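Local coordinates for AB hydrolase-1 domain-containing protein (Streptococcus mutans, PDB 4L9A) that is probably a carboxylesterase of the alpha/beta hydrolase family, hydrolysing ester bonds in an oral bacterium that causes tooth decay, at residues His37-Pro42 with His106-Ser111; Phe44-Gly49 with Asn61-Leu66. All blocks are in the same frame, centred on the assembly; numbering follows the deposited sequence.

Overall arrangement
Both contacts are built around the central sheet of an alpha/beta hydrolase. Contact 1 sits at one end of the sheet's strands, about 18 Å from the centre of the chain to the contact's own centre, where the turn joining strands 33-38 and 43-47 meets the loop leading into strand 111-117. Contact 2 is buried, about 9 Å from the chain centre, and packs strand 43-47 against helix 60-63 and the turn after it. Their centres are about 14 Å apart. They meet where Arg38 NH2 comes to 4.0 Å from Leu66 O, a packing contact. By the usual topology of the family, strands 43-47 and 111-117 run toward the oxyanion-hole loop and nucleophile elbow.

Contact 1 of 2, residues His37-Pro42 with His106-Ser111; sequences HREGNP and HFKFQS
Asn41 OD1 is gripped by consecutive backbone amides of the opposing loop. Ser111 N donates at 3.0 Å to Asn41 OD1 in the carboxamide plane, on a lone pair, and the 169° angle at its hydrogen shows a nearly straight bond. Gln110 N reaches Asn41 OD1 at 2.9 Å, but from above that plane and along a more bent path. Ser111 OG adds a weak third donation, 3.4 Å from Asn41 OD1. Chi1 of -161° puts Asn41 CG anti to the backbone N, and from there OD1 meets the amides of Gln110 and Ser111. Beside it, the pyrrolidine of Pro42, which follows a cis peptide bond, sets CB 3.5 Å from Ser111 OG.

In the alpha/beta-hydrolase topology, this is where the turn between strands 33-38 and 43-47 meets the connection from helix 93-106 to strand 111-117. Ser111 also pairs through its backbone with Cys43, so the asparagine's bonds lie right beside the start of regular strand pairing.

At the other end, the rings of His37 and Phe107 stack face to face, with planes 16° apart and centroids of the two rings separated by 3.9 Å. Phe107 CD1 lies over the centre of the imidazole, 3.4 Å from His37 NE2, while the imidazole sits toward the rim of the phenyl. The opposite phenyl face carries His106 CD2.

A water in the imidazole plane, at the ring edge, is hydrogen-bonded to His37 NE2, donates to Glu39 OE1 and accepts from Phe109 N, 2.9 Å from the water oxygen. Glu39 OE1 also takes a bond from Gly40 N. Glu39 and Lys108 meet through the aliphatic chain, Lys108 CD standing 3.5 Å from Glu39 OE2, whereas the ammonium leads away and forms no salt bridge with that carboxylate.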
ATOM      1  N   HIS A  37      -9.636   6.008  10.517  1.00 25.44           N
ATOM      2  CA  HIS A  37      -8.702   6.815  11.294  1.00 32.91           C
ATOM      3  C   HIS A  37      -8.786   6.605  12.806  1.00 37.43           C
ATOM      4  O   HIS A  37      -9.867   6.436  13.364  1.00 36.61           O
ATOM      5  CB  HIS A  37      -8.925   8.296  10.965  1.00 34.58           C
ATOM      6  CG  HIS A  37      -8.154   9.236  11.840  1.00 37.07           C
ATOM      7  ND1 HIS A  37      -8.706   9.844  12.945  1.00 39.89           N
ATOM      8  CD2 HIS A  37      -6.874   9.673  11.771  1.00 40.27           C
ATOM      9  CE1 HIS A  37      -7.804  10.621  13.518  1.00 40.19           C
ATOM     10  NE2 HIS A  37      -6.683  10.535  12.824  1.00 44.51           N
ATOM     11  N   ARG A  38      -7.629   6.630  13.453  1.00 31.70           N
ATOM     12  CA  ARG A  38      -7.533   6.563  14.904  1.00 38.92           C
ATOM     13  C   ARG A  38      -6.557   7.642  15.329  1.00 42.02           C
ATOM     14  O   ARG A  38      -5.487   7.788  14.733  1.00 36.53           O
ATOM     15  CB  ARG A  38      -6.996   5.194  15.339  1.00 41.75           C
ATOM     16  CG  ARG A  38      -6.950   4.989  16.834  1.00 50.32           C
ATOM     17  CD  ARG A  38      -6.678   3.542  17.172  1.00 48.45           C
ATOM     18  NE  ARG A  38      -5.249   3.227  17.201  1.00 45.44           N
ATOM     19  CZ  ARG A  38      -4.764   1.994  17.095  1.00 44.30           C
ATOM     20  NH1 ARG A  38      -5.595   0.971  16.930  1.00 44.14           N
ATOM     21  NH2 ARG A  38      -3.449   1.778  17.141  1.00 38.70           N
ATOM     22  N   GLU A  39      -6.919   8.401  16.354  1.00 35.64           N
ATOM     23  CA  GLU A  39      -6.031   9.428  16.880  1.00 37.95           C
ATOM     24  C   GLU A  39      -4.766   8.825  17.454  1.00 38.37           C
ATOM     25  O   GLU A  39      -4.752   7.675  17.883  1.00 46.14           O
ATOM     26  CB  GLU A  39      -6.733  10.247  17.971  1.00 50.42           C
ATOM     27  CG  GLU A  39      -7.520  11.426  17.439  1.00 57.69           C
ATOM     28  CD  GLU A  39      -6.641  12.422  16.705  1.00 63.52           C
ATOM     29  OE1 GLU A  39      -5.401  12.369  16.880  1.00 71.36           O
ATOM     30  OE2 GLU A  39      -7.188  13.251  15.946  1.00 64.80           O
ATOM     31  N   GLY A  40      -3.709   9.620  17.481  1.00 47.84           N
ATOM     32  CA  GLY A  40      -2.448   9.175  18.043  1.00 48.47           C
ATOM     33  C   GLY A  40      -1.264   9.621  17.213  1.00 42.67           C
ATOM     34  O   GLY A  40      -1.368   9.754  15.993  1.00 37.74           O
ATOM     35  N   ASN A  41      -0.140   9.846  17.889  1.00 48.07           N
ATOM     36  CA  ASN A  41       1.074  10.357  17.270  1.00 52.46           C
ATOM     37  C   ASN A  41       2.262   9.488  17.703  1.00 50.37           C
ATOM     38  O   ASN A  41       2.456   9.269  18.898  1.00 56.46           O
ATOM     39  CB  ASN A  41       1.280  11.805  17.721  1.00 58.54           C
ATOM     40  CG  ASN A  41       2.210  12.581  16.813  1.00 62.37           C
ATOM     41  OD1 ASN A  41       2.030  12.610  15.595  1.00 53.99           O
ATOM     42  ND2 ASN A  41       3.214  13.227  17.407  1.00 66.09           N
ATOM     43  N   PRO A  42       3.051   8.972  16.739  1.00 39.86           N
ATOM     44  CA  PRO A  42       2.922   9.155  15.289  1.00 37.03           C
ATOM     45  C   PRO A  42       1.769   8.351  14.708  1.00 38.02           C
ATOM     46  O   PRO A  42       1.205   7.477  15.364  1.00 41.27           O
ATOM     47  CB  PRO A  42       4.243   8.594  14.748  1.00 44.08           C
ATOM     48  CG  PRO A  42       4.633   7.554  15.738  1.00 39.11           C
ATOM     49  CD  PRO A  42       4.225   8.143  17.074  1.00 41.26           C
ATOM     50  N   HIS A 106      -6.106  17.094   7.049  1.00 41.09           N
ATOM     51  CA  HIS A 106      -7.421  16.960   7.657  1.00 38.92           C
ATOM     52  C   HIS A 106      -7.342  16.439   9.092  1.00 45.73           C
ATOM     53  O   HIS A 106      -8.241  16.695   9.893  1.00 45.31           O
ATOM     54  CB  HIS A 106      -8.282  16.033   6.802  1.00 32.10           C
ATOM     55  CG  HIS A 106      -9.717  15.949   7.231  1.00 39.36           C
ATOM     56  ND1 HIS A 106     -10.618  16.975   7.032  1.00 43.07           N
ATOM     57  CD2 HIS A 106     -10.415  14.943   7.814  1.00 37.73           C
ATOM     58  CE1 HIS A 106     -11.805  16.609   7.484  1.00 44.37           C
ATOM     59  NE2 HIS A 106     -11.711  15.378   7.956  1.00 38.69           N
ATOM     60  N   PHE A 107      -6.270  15.717   9.422  1.00 41.41           N
ATOM     61  CA  PHE A 107      -6.133  15.127  10.761  1.00 36.26           C
ATOM     62  C   PHE A 107      -5.000  15.729  11.591  1.00 44.30           C
ATOM     63  O   PHE A 107      -4.160  16.459  11.066  1.00 46.87           O
ATOM     64  CB  PHE A 107      -5.969  13.611  10.672  1.00 31.17           C
ATOM     65  CG  PHE A 107      -7.139  12.912  10.057  1.00 34.84           C
ATOM     66  CD1 PHE A 107      -8.299  12.704  10.790  1.00 42.83           C
ATOM     67  CD2 PHE A 107      -7.087  12.459   8.752  1.00 37.36           C
ATOM     68  CE1 PHE A 107      -9.391  12.054  10.227  1.00 40.92           C
ATOM     69  CE2 PHE A 107      -8.173  11.809   8.180  1.00 38.63           C
ATOM     70  CZ  PHE A 107      -9.335  11.617   8.926  1.00 36.14           C
ATOM     71  N   LYS A 108      -4.976  15.398  12.884  1.00 41.56           N
ATOM     72  CA  LYS A 108      -4.131  16.108  13.851  1.00 42.87           C
ATOM     73  C   LYS A 108      -2.670  15.643  13.949  1.00 45.20           C
ATOM     74  O   LYS A 108      -1.802  16.414  14.362  1.00 47.00           O
ATOM     75  CB  LYS A 108      -4.775  16.091  15.248  1.00 42.22           C
ATOM     76  CG  LYS A 108      -6.080  16.876  15.352  1.00 50.73           C
ATOM     77  CD  LYS A 108      -6.744  16.668  16.712  1.00 59.39           C
ATOM     78  CE  LYS A 108      -7.719  17.797  17.042  1.00 65.46           C
ATOM     79  NZ  LYS A 108      -8.747  17.962  15.977  1.00 62.51           N
ATOM     80  N   PHE A 109      -2.394  14.390  13.588  1.00 43.67           N
ATOM     81  CA  PHE A 109      -1.048  13.842  13.781  1.00 47.38           C
ATOM     82  C   PHE A 109       0.034  14.763  13.219  1.00 38.62           C
ATOM     83  O   PHE A 109      -0.148  15.375  12.170  1.00 43.22           O
ATOM     84  CB  PHE A 109      -0.927  12.429  13.199  1.00 45.72           C
ATOM     85  CG  PHE A 109      -1.011  12.363  11.698  1.00 39.73           C
ATOM     86  CD1 PHE A 109      -2.234  12.204  11.061  1.00 35.75           C
ATOM     87  CD2 PHE A 109       0.141  12.409  10.922  1.00 43.36           C
ATOM     88  CE1 PHE A 109      -2.309  12.113   9.667  1.00 34.15           C
ATOM     89  CE2 PHE A 109       0.079  12.322   9.533  1.00 33.73           C
ATOM     90  CZ  PHE A 109      -1.157  12.172   8.903  1.00 36.01           C
ATOM     91  N   GLN A 110       1.148  14.880  13.931  1.00 40.57           N
ATOM     92  CA  GLN A 110       2.232  15.739  13.465  1.00 46.06           C
ATOM     93  C   GLN A 110       3.377  14.948  12.812  1.00 47.89           C
ATOM     94  O   GLN A 110       4.127  15.486  11.998  1.00 49.12           O
ATOM     95  CB  GLN A 110       2.744  16.644  14.590  1.00 48.56           C
ATOM     96  CG  GLN A 110       1.836  17.845  14.847  1.00 58.13           C
ATOM     97  CD  GLN A 110       1.468  18.570  13.559  1.00 72.16           C
ATOM     98  OE1 GLN A 110       2.291  18.702  12.652  1.00 83.04           O
ATOM     99  NE2 GLN A 110       0.220  19.021  13.465  1.00 76.92           N
ATOM    100  N   SER A 111       3.501  13.676  13.169  1.00 44.92           N
ATOM    101  CA  SER A 111       4.484  12.798  12.523  1.00 45.07           C
ATOM    102  C   SER A 111       3.833  11.484  12.093  1.00 45.92           C
ATOM    103  O   SER A 111       2.766  11.108  12.600  1.00 40.48           O
ATOM    104  CB  SER A 111       5.662  12.535  13.454  1.00 48.17           C
ATOM    105  OG  SER A 111       5.220  11.904  14.641  1.00 51.41           O
TER
HETATM  106  O   HOH W   1      -4.331  12.286  13.838  1.00 38.39           O
HETATM  107  O   HOH W   2      -7.506  14.346  13.807  1.00 35.27           O

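Contact 2 of 2, residues Phe44-Gly49 with Asn61-Leu66; sequences FVFLSG and NIIDKL
The phenyl rings of Phe44 and Phe46 receive the isoleucines and leucine of 61-66 in different ways. Over one face of Phe44 lies the isopropyl end of Leu66, whose CD1 makes a CH-pi contact 4.2 Å from the centroid of the Phe44 ring and 27° off its normal; the two side chains cross at about a right angle. Phe46 is met over one face by Ile63, with CG1 4.1 Å from the centroid of the Phe46 ring and 29° from its normal. Two methyls line the edge of Phe46: Ile62 CG2 is 3.9 Å from Phe46 CE1, and Leu66 CD1 is 4.0 Å from Phe46 CZ, these last two side chains meeting tip to tip. Leu66 CD1 thus touches both aromatics, the face of Phe44 and the edge of Phe46.

A type I turn, Ile63 to Leu66, brings Leu66 round to the strand. Within the same segment, Lys65 NZ donates to Asn61 O at 2.8 Å, in the carbonyl plane and on a lone pair.

Alternate residues of the strand, Phe44 and Phe46, face this side of the sheet, and Ile63 and Leu66 also touch strand 71-75, a helix-on-sheet layer characteristic of the alpha/beta-hydrolase core.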
ATOM      1  N   PHE A  44       0.427   5.756  11.818  1.00 28.23           N
ATOM      2  CA  PHE A  44       0.694   4.803  10.742  1.00 27.22           C
ATOM      3  C   PHE A  44      -0.285   4.977   9.599  1.00 34.02           C
ATOM      4  O   PHE A  44      -1.492   4.725   9.743  1.00 28.75           O
ATOM      5  CB  PHE A  44       0.680   3.364  11.256  1.00 34.47           C
ATOM      6  CG  PHE A  44       2.045   2.851  11.642  1.00 38.94           C
ATOM      7  CD1 PHE A  44       2.678   1.873  10.885  1.00 44.69           C
ATOM      8  CD2 PHE A  44       2.704   3.366  12.746  1.00 48.51           C
ATOM      9  CE1 PHE A  44       3.945   1.408  11.243  1.00 41.50           C
ATOM     10  CE2 PHE A  44       3.961   2.908  13.106  1.00 50.90           C
ATOM     11  CZ  PHE A  44       4.578   1.926  12.353  1.00 38.02           C
ATOM     12  N   VAL A  45       0.248   5.421   8.465  1.00 27.82           N
ATOM     13  CA  VAL A  45      -0.534   5.665   7.271  1.00 28.93           C
ATOM     14  C   VAL A  45      -0.394   4.473   6.320  1.00 29.16           C
ATOM     15  O   VAL A  45       0.725   4.087   5.956  1.00 28.53           O
ATOM     16  CB  VAL A  45      -0.051   6.943   6.557  1.00 27.37           C
ATOM     17  CG1 VAL A  45      -0.798   7.131   5.249  1.00 27.47           C
ATOM     18  CG2 VAL A  45      -0.196   8.173   7.475  1.00 26.40           C
ATOM     19  N   PHE A  46      -1.521   3.898   5.916  1.00 27.15           N
ATOM     20  CA  PHE A  46      -1.510   2.716   5.048  1.00 21.94           C
ATOM     21  C   PHE A  46      -2.005   2.997   3.642  1.00 23.69           C
ATOM     22  O   PHE A  46      -3.049   3.636   3.443  1.00 23.43           O
ATOM     23  CB  PHE A  46      -2.369   1.600   5.658  1.00 21.41           C
ATOM     24  CG  PHE A  46      -1.872   1.116   6.986  1.00 27.19           C
ATOM     25  CD1 PHE A  46      -0.998   0.039   7.065  1.00 21.45           C
ATOM     26  CD2 PHE A  46      -2.265   1.746   8.158  1.00 29.50           C
ATOM     27  CE1 PHE A  46      -0.538  -0.405   8.295  1.00 26.94           C
ATOM     28  CE2 PHE A  46      -1.807   1.308   9.394  1.00 27.75           C
ATOM     29  CZ  PHE A  46      -0.941   0.239   9.464  1.00 27.24           C
ATOM     30  N   LEU A  47      -1.269   2.482   2.663  1.00 21.32           N
ATOM     31  CA  LEU A  47      -1.685   2.528   1.275  1.00 18.15           C
ATOM     32  C   LEU A  47      -1.587   1.126   0.685  1.00 18.44           C
ATOM     33  O   LEU A  47      -0.598   0.425   0.880  1.00 20.69           O
ATOM     34  CB  LEU A  47      -0.812   3.485   0.460  1.00 24.13           C
ATOM     35  CG  LEU A  47      -0.750   4.961   0.843  1.00 25.47           C
ATOM     36  CD1 LEU A  47       0.352   5.665   0.040  1.00 23.69           C
ATOM     37  CD2 LEU A  47      -2.118   5.655   0.656  1.00 21.93           C
ATOM     38  N   SER A  48      -2.624   0.736  -0.043  1.00 18.89           N
ATOM     39  CA  SER A  48      -2.703  -0.589  -0.617  1.00 17.22           C
ATOM     40  C   SER A  48      -2.032  -0.643  -1.978  1.00 22.61           C
ATOM     41  O   SER A  48      -1.614   0.385  -2.534  1.00 21.80           O
ATOM     42  CB  SER A  48      -4.175  -1.003  -0.733  1.00 17.11           C
ATOM     43  OG  SER A  48      -4.724  -1.113   0.562  1.00 22.09           O
ATOM     44  N   GLY A  49      -1.918  -1.850  -2.510  1.00 24.86           N
ATOM     45  CA  GLY A  49      -1.467  -2.021  -3.876  1.00 20.13           C
ATOM     46  C   GLY A  49      -2.673  -1.887  -4.781  1.00 31.56           C
ATOM     47  O   GLY A  49      -3.681  -1.286  -4.413  1.00 33.76           O
ATOM     48  N   ASN A  61      -4.188  -7.377   9.808  1.00 31.36           N
ATOM     49  CA  ASN A  61      -3.199  -8.116  10.589  1.00 35.70           C
ATOM     50  C   ASN A  61      -2.033  -7.263  11.102  1.00 35.57           C
ATOM     51  O   ASN A  61      -1.344  -7.652  12.045  1.00 39.40           O
ATOM     52  CB  ASN A  61      -2.665  -9.314   9.793  1.00 29.30           C
ATOM     53  CG  ASN A  61      -3.699 -10.421   9.630  1.00 38.66           C
ATOM     54  OD1 ASN A  61      -4.700 -10.470  10.355  1.00 35.97           O
ATOM     55  ND2 ASN A  61      -3.456 -11.323   8.680  1.00 34.69           N
ATOM     56  N   ILE A  62      -1.795  -6.113  10.478  1.00 24.59           N
ATOM     57  CA  ILE A  62      -0.809  -5.176  11.025  1.00 25.63           C
ATOM     58  C   ILE A  62      -1.477  -4.192  12.002  1.00 27.16           C
ATOM     59  O   ILE A  62      -1.002  -3.976  13.128  1.00 28.01           O
ATOM     60  CB  ILE A  62      -0.063  -4.410   9.914  1.00 26.62           C
ATOM     61  CG1 ILE A  62       0.802  -5.386   9.093  1.00 25.10           C
ATOM     62  CG2 ILE A  62       0.808  -3.321  10.537  1.00 28.69           C
ATOM     63  CD1 ILE A  62       1.477  -4.760   7.863  1.00 26.24           C
ATOM     64  N   ILE A  63      -2.588  -3.614  11.563  1.00 31.02           N
ATOM     65  CA  ILE A  63      -3.339  -2.652  12.377  1.00 32.45           C
ATOM     66  C   ILE A  63      -3.678  -3.228  13.742  1.00 33.83           C
ATOM     67  O   ILE A  63      -3.390  -2.612  14.769  1.00 37.84           O
ATOM     68  CB  ILE A  63      -4.607  -2.161  11.634  1.00 24.13           C
ATOM     69  CG1 ILE A  63      -4.186  -1.303  10.437  1.00 25.21           C
ATOM     70  CG2 ILE A  63      -5.508  -1.316  12.561  1.00 27.57           C
ATOM     71  CD1 ILE A  63      -5.243  -1.168   9.354  1.00 24.40           C
ATOM     72  N   ASP A  64      -4.265  -4.418  13.762  1.00 29.75           N
ATOM     73  CA  ASP A  64      -4.643  -5.041  15.027  1.00 34.20           C
ATOM     74  C   ASP A  64      -3.478  -5.210  15.991  1.00 40.35           C
ATOM     75  O   ASP A  64      -3.687  -5.291  17.198  1.00 40.84           O
ATOM     76  CB  ASP A  64      -5.298  -6.399  14.796  1.00 41.57           C
ATOM     77  CG  ASP A  64      -6.656  -6.281  14.142  1.00 47.45           C
ATOM     78  OD1 ASP A  64      -7.194  -5.153  14.107  1.00 43.96           O
ATOM     79  OD2 ASP A  64      -7.175  -7.310  13.660  1.00 47.68           O
ATOM     80  N   LYS A  65      -2.256  -5.270  15.468  1.00 36.51           N
ATOM     81  CA  LYS A  65      -1.092  -5.519  16.320  1.00 41.69           C
ATOM     82  C   LYS A  65      -0.374  -4.256  16.825  1.00 45.98           C
ATOM     83  O   LYS A  65       0.517  -4.342  17.667  1.00 42.08           O
ATOM     84  CB  LYS A  65      -0.097  -6.437  15.608  1.00 41.27           C
ATOM     85  CG  LYS A  65      -0.606  -7.845  15.325  1.00 45.10           C
ATOM     86  CD  LYS A  65       0.526  -8.713  14.764  1.00 51.30           C
ATOM     87  CE  LYS A  65       0.054 -10.111  14.411  1.00 52.55           C
ATOM     88  NZ  LYS A  65      -1.022 -10.080  13.389  1.00 58.06           N
ATOM     89  N   LEU A  66      -0.741  -3.088  16.306  1.00 43.62           N
ATOM     90  CA  LEU A  66      -0.104  -1.852  16.752  1.00 45.38           C
ATOM     91  C   LEU A  66      -0.690  -1.417  18.101  1.00 52.47           C
ATOM     92  O   LEU A  66      -1.865  -1.657  18.372  1.00 55.29           O
ATOM     93  CB  LEU A  66      -0.254  -0.748  15.697  1.00 42.09           C
ATOM     94  CG  LEU A  66       0.542  -0.919  14.395  1.00 38.79           C
ATOM     95  CD1 LEU A  66       0.091   0.062  13.312  1.00 34.85           C
ATOM     96  CD2 LEU A  66       2.038  -0.778  14.659  1.00 41.99           C
TER